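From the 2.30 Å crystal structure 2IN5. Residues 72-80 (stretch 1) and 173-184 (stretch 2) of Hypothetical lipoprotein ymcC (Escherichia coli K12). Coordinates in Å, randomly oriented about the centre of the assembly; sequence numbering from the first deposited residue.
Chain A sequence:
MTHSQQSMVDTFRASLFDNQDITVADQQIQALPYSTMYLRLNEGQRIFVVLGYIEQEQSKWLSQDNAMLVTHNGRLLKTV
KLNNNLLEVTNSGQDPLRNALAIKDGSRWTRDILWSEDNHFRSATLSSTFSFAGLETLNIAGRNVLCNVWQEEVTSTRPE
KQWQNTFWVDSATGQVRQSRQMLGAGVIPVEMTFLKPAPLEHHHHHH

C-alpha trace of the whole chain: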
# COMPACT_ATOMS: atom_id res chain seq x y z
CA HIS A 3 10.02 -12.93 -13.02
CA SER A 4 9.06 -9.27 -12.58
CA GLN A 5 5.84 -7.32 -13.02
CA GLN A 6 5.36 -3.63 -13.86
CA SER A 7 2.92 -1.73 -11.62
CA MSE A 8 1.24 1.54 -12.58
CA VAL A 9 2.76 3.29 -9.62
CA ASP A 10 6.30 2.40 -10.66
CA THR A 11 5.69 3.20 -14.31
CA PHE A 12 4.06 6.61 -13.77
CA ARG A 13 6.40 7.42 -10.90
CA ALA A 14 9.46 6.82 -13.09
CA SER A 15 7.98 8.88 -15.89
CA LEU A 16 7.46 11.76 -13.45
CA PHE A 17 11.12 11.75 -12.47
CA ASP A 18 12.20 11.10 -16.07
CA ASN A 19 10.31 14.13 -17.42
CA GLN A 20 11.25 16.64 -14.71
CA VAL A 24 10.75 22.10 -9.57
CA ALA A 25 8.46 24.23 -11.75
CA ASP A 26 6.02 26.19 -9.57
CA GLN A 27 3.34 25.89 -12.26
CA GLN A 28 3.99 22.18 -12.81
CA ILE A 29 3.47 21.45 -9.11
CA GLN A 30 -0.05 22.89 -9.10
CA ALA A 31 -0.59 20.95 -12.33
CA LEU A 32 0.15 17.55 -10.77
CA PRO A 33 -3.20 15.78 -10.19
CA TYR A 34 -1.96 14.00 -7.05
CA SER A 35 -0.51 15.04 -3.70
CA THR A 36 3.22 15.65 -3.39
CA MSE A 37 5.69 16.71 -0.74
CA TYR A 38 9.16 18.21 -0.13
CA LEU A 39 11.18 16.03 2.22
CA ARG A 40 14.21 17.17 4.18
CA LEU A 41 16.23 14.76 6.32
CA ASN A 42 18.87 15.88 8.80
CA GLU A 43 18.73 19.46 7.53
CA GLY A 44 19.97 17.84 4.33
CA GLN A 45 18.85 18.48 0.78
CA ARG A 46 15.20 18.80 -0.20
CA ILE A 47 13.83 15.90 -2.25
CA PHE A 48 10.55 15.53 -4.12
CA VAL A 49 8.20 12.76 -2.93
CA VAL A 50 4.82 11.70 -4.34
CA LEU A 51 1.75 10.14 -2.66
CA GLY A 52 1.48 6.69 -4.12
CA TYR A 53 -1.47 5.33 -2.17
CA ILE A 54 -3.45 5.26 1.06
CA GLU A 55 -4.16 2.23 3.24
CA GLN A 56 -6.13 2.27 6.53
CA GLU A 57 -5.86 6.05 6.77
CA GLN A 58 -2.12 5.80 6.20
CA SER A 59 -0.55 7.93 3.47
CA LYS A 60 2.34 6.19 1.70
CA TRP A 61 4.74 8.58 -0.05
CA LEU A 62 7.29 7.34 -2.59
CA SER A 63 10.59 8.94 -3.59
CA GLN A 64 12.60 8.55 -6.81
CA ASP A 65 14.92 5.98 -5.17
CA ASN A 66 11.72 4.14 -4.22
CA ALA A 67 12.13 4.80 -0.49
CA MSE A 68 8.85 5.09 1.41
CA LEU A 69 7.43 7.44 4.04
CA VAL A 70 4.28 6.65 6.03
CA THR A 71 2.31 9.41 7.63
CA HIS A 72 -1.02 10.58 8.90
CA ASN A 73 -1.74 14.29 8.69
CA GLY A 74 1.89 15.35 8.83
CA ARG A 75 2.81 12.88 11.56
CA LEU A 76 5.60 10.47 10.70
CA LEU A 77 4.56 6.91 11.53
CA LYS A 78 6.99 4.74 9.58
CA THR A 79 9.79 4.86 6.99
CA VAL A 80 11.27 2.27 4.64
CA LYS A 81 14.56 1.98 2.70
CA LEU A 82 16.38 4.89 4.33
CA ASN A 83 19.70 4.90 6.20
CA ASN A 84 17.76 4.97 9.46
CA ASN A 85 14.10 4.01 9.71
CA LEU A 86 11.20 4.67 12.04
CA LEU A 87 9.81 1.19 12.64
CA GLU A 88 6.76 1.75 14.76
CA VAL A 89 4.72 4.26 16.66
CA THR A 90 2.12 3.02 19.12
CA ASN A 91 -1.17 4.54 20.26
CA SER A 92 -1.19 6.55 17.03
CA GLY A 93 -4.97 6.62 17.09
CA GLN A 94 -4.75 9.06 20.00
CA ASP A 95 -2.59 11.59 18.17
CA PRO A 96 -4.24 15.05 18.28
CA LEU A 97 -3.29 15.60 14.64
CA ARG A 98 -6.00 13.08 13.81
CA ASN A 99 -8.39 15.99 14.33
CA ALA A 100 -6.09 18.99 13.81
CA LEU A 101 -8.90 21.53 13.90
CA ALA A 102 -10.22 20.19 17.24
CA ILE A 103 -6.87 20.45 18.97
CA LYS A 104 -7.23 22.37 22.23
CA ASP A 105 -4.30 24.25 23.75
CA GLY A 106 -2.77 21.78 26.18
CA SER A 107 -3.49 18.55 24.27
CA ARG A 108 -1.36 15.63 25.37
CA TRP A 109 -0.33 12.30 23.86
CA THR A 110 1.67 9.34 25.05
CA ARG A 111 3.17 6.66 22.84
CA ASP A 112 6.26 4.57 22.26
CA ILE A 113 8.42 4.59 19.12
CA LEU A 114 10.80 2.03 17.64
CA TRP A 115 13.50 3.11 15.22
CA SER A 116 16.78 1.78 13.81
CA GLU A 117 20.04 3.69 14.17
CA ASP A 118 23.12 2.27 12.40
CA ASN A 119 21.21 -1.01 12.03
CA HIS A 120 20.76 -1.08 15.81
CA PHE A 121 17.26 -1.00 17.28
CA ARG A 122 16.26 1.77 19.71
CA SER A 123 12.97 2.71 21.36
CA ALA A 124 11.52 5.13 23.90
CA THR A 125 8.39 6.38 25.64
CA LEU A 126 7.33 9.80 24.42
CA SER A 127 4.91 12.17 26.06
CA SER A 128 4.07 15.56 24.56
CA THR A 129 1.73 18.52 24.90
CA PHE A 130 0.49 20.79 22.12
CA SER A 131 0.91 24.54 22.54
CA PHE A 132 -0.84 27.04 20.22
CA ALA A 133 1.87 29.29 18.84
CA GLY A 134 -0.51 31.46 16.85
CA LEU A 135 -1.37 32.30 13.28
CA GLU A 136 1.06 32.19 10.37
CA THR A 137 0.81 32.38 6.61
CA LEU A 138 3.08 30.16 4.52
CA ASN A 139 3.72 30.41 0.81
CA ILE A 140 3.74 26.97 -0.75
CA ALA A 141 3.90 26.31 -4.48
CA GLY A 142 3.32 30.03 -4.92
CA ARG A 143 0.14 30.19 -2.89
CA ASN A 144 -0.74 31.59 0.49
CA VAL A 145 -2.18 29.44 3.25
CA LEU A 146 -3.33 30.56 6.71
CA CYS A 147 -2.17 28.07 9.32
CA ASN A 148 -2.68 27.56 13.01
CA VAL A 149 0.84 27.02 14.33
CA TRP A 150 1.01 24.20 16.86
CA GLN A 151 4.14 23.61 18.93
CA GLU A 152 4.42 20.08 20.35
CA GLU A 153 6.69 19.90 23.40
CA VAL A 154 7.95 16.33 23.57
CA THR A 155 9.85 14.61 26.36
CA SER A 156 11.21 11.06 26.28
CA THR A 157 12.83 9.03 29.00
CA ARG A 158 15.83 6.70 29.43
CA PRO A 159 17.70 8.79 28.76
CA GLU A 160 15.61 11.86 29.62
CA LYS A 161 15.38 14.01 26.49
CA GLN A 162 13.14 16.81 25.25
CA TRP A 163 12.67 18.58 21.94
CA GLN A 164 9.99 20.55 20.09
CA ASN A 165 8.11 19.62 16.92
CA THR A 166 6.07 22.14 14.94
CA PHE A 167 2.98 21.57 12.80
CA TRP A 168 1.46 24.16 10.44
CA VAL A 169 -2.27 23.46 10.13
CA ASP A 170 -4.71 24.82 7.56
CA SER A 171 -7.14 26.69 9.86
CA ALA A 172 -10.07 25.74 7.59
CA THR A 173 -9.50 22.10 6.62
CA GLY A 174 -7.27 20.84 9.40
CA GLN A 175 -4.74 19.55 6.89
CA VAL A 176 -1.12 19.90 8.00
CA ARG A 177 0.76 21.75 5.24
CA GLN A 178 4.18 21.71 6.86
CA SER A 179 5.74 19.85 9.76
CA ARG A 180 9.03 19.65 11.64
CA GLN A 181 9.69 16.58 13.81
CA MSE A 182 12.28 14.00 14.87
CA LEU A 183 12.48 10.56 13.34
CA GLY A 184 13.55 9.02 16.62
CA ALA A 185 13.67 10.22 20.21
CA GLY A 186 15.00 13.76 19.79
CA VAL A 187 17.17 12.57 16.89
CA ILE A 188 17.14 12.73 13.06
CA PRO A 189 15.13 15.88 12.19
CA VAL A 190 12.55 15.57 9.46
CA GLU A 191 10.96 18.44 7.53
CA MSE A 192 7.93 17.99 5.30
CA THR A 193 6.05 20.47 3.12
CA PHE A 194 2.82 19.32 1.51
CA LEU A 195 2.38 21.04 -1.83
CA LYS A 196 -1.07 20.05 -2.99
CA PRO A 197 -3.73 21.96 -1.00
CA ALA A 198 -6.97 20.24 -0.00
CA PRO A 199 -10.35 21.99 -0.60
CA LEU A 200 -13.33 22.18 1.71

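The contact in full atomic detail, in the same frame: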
# COMPACT_ATOMS: atom_id res chain seq x y z
N HIS A 72 0.38 10.30 8.73
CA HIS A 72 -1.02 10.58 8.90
C HIS A 72 -1.09 12.03 9.34
O HIS A 72 -0.64 12.39 10.43
CB HIS A 72 -1.73 9.69 9.92
CG HIS A 72 -3.18 10.02 10.03
ND1 HIS A 72 -3.64 11.08 10.79
CD2 HIS A 72 -4.25 9.56 9.34
CE1 HIS A 72 -4.93 11.25 10.56
NE2 HIS A 72 -5.32 10.35 9.68
N ASN A 73 -1.63 12.85 8.46
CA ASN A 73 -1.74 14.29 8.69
C ASN A 73 -0.47 14.92 9.23
O ASN A 73 -0.47 15.53 10.32
CB ASN A 73 -2.92 14.61 9.61
CG ASN A 73 -3.51 15.98 9.31
OD1 ASN A 73 -3.52 16.39 8.15
ND2 ASN A 73 -4.00 16.67 10.33
N GLY A 74 0.61 14.77 8.47
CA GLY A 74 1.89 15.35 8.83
C GLY A 74 2.73 14.60 9.84
O GLY A 74 3.92 14.89 9.99
N ARG A 75 2.11 13.66 10.55
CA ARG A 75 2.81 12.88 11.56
C ARG A 75 3.53 11.71 10.92
O ARG A 75 2.94 10.95 10.15
CB ARG A 75 1.83 12.32 12.60
CG ARG A 75 2.50 11.51 13.71
CD ARG A 75 3.32 12.41 14.63
NE ARG A 75 2.46 13.15 15.54
CZ ARG A 75 2.89 13.98 16.49
NH1 ARG A 75 4.19 14.19 16.66
NH2 ARG A 75 2.01 14.58 17.28
N LEU A 76 4.81 11.56 11.24
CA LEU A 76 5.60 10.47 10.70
C LEU A 76 5.34 9.22 11.55
O LEU A 76 5.56 9.22 12.77
CB LEU A 76 7.08 10.82 10.73
CG LEU A 76 7.95 9.78 10.02
CD1 LEU A 76 7.54 9.69 8.55
CD2 LEU A 76 9.40 10.16 10.16
N LEU A 77 4.87 8.17 10.88
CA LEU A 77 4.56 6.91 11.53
C LEU A 77 5.49 5.76 11.17
O LEU A 77 5.66 4.82 11.95
CB LEU A 77 3.13 6.50 11.20
CG LEU A 77 2.05 7.48 11.66
CD1 LEU A 77 0.75 7.07 11.03
CD2 LEU A 77 1.96 7.52 13.19
N LYS A 78 6.10 5.82 9.99
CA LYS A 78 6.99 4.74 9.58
C LYS A 78 7.75 5.10 8.30
O LYS A 78 7.23 5.82 7.46
CB LYS A 78 6.17 3.47 9.36
CG LYS A 78 6.98 2.21 9.04
CD LYS A 78 6.06 1.09 8.59
CE LYS A 78 6.85 -0.09 8.05
NZ LYS A 78 6.02 -0.90 7.08
N THR A 79 8.98 4.62 8.18
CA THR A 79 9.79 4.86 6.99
C THR A 79 10.39 3.54 6.52
O THR A 79 10.58 2.62 7.30
CB THR A 79 10.94 5.88 7.22
OG1 THR A 79 11.83 5.40 8.23
CG2 THR A 79 10.37 7.24 7.63
N VAL A 80 10.69 3.47 5.22
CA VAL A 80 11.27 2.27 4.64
C VAL A 80 12.35 2.60 3.61
O VAL A 80 12.19 3.53 2.84
CB VAL A 80 10.18 1.44 3.93
CG1 VAL A 80 10.80 0.18 3.34
CG2 VAL A 80 9.07 1.09 4.90
N THR A 173 -9.32 23.51 6.93
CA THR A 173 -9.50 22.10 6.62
C THR A 173 -8.94 21.19 7.71
O THR A 173 -9.46 20.11 7.94
CB THR A 173 -8.80 21.72 5.31
OG1 THR A 173 -7.39 21.90 5.45
CG2 THR A 173 -9.32 22.58 4.18
N GLY A 174 -7.89 21.64 8.37
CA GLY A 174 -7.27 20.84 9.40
C GLY A 174 -6.07 20.10 8.85
O GLY A 174 -5.34 19.45 9.58
N GLN A 175 -5.87 20.20 7.54
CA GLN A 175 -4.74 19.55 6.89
C GLN A 175 -3.42 20.20 7.26
O GLN A 175 -3.29 21.41 7.19
CB GLN A 175 -4.88 19.59 5.36
CG GLN A 175 -3.58 19.17 4.64
CD GLN A 175 -3.62 19.41 3.13
OE1 GLN A 175 -4.00 20.48 2.67
NE2 GLN A 175 -3.18 18.41 2.37
N VAL A 176 -2.44 19.39 7.65
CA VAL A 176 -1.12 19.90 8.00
C VAL A 176 -0.43 20.18 6.65
O VAL A 176 -0.41 19.32 5.77
CB VAL A 176 -0.33 18.83 8.81
CG1 VAL A 176 1.14 19.22 8.95
CG2 VAL A 176 -0.97 18.68 10.19
N ARG A 177 0.11 21.38 6.49
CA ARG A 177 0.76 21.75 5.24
C ARG A 177 2.27 21.76 5.37
O ARG A 177 3.00 21.80 4.37
CB ARG A 177 0.29 23.13 4.75
CG ARG A 177 -1.16 23.19 4.32
CD ARG A 177 -1.50 22.15 3.26
NE ARG A 177 -0.76 22.33 2.00
CZ ARG A 177 -0.98 23.30 1.12
NH1 ARG A 177 -1.93 24.21 1.34
NH2 ARG A 177 -0.27 23.35 0.01
N GLN A 178 2.75 21.73 6.60
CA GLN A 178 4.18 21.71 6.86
C GLN A 178 4.39 21.16 8.25
O GLN A 178 3.58 21.38 9.14
CB GLN A 178 4.77 23.13 6.77
CG GLN A 178 6.26 23.15 7.05
CD GLN A 178 6.91 24.50 6.78
OE1 GLN A 178 7.05 25.33 7.67
NE2 GLN A 178 7.30 24.72 5.53
N SER A 179 5.47 20.42 8.45
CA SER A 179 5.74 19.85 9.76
C SER A 179 7.23 19.70 10.00
O SER A 179 8.00 19.49 9.07
CB SER A 179 5.07 18.48 9.87
OG SER A 179 5.66 17.57 8.96
N ARG A 180 7.63 19.83 11.26
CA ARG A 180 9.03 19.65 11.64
C ARG A 180 9.00 18.71 12.84
O ARG A 180 8.38 19.03 13.86
CB ARG A 180 9.69 20.96 12.05
CG ARG A 180 9.60 22.09 11.03
CD ARG A 180 10.92 22.84 10.90
NE ARG A 180 11.53 23.11 12.20
CZ ARG A 180 11.08 24.00 13.08
NH1 ARG A 180 10.01 24.73 12.81
NH2 ARG A 180 11.72 24.15 14.24
N GLN A 181 9.66 17.56 12.72
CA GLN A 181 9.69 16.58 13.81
C GLN A 181 10.93 15.70 13.75
O GLN A 181 11.68 15.73 12.79
CB GLN A 181 8.44 15.70 13.75
CG GLN A 181 8.36 14.81 12.52
CD GLN A 181 6.94 14.35 12.23
OE1 GLN A 181 6.29 13.68 13.05
NE2 GLN A 181 6.43 14.72 11.06
N MSE A 182 11.14 14.91 14.80
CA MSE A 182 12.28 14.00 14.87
C MSE A 182 11.85 12.64 14.36
O MSE A 182 10.68 12.28 14.44
CB MSE A 182 12.76 13.86 16.31
CG MSE A 182 13.32 15.14 16.89
SE MSE A 182 14.92 15.72 15.98
CE MSE A 182 15.68 16.81 17.37
N LEU A 183 12.80 11.88 13.83
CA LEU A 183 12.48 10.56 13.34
C LEU A 183 12.56 9.56 14.49
O LEU A 183 11.88 8.54 14.51
CB LEU A 183 13.43 10.19 12.20
CG LEU A 183 13.28 8.81 11.55
CD1 LEU A 183 13.82 8.87 10.14
CD2 LEU A 183 14.04 7.77 12.39
N GLY A 184 13.41 9.87 15.47
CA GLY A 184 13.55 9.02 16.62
C GLY A 184 13.35 9.89 17.84
O GLY A 184 12.78 10.98 17.73
O HOH W 1 6.83 13.03 15.39

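Two carboxamide side chains do most of the polar work in this contact, each using both its ends to read the backbone of the other stretch. The first belongs to Asn73, in the type I' turn that runs from His72 to Arg75 and is closed by paired backbone hydrogen bonds between those two residues. Asn73 leaves its backbone sideways to stretch 2, but its amide end reaches across: Val176 N donates to Asn73 OD1 at 3.2 Å, and Asn73 ND2 donates to Gly174 O at 3.2 Å, both nearly straight. The amide thus satisfies a donor and an acceptor just where the chain enters the strand.

Gly74 follows, and its lack of a side chain matters. A CB here would point toward stretch 2 and lie 2.5 Å from Val176 CG1, a clash; the positive phi independently favours glycine. The valine methyl packs instead on the bare backbone, with Gly74 CA 3.9 Å from Val176 CG1.

The second clamp is Gln181, which points toward stretch 1 and spans the peptides around Arg75. Its NE2 donates to Gly74 O at 2.7 Å, short but bent to 149°, while its OE1 accepts from Leu76 N at 3.2 Å along an almost linear path.

Arg75 itself starts away from stretch 2, yet with chi1 t and chi2 p the chain comes back, placing Arg75 CD 3.6 Å from Gln181 OE1. A water completes the link, accepting from Arg75 NH1 at 3.2 Å and donating to Gln181 OE1 at 2.5 Å.

Beyond this, the contact turns apolar and looser. Leu76 points toward stretch 2, its CD2 4.3 Å from Leu183 CG. Leu77 points away and makes no contact, whereas Thr79 touches lightly, with OG1 4.4 Å from Leu183 CD1.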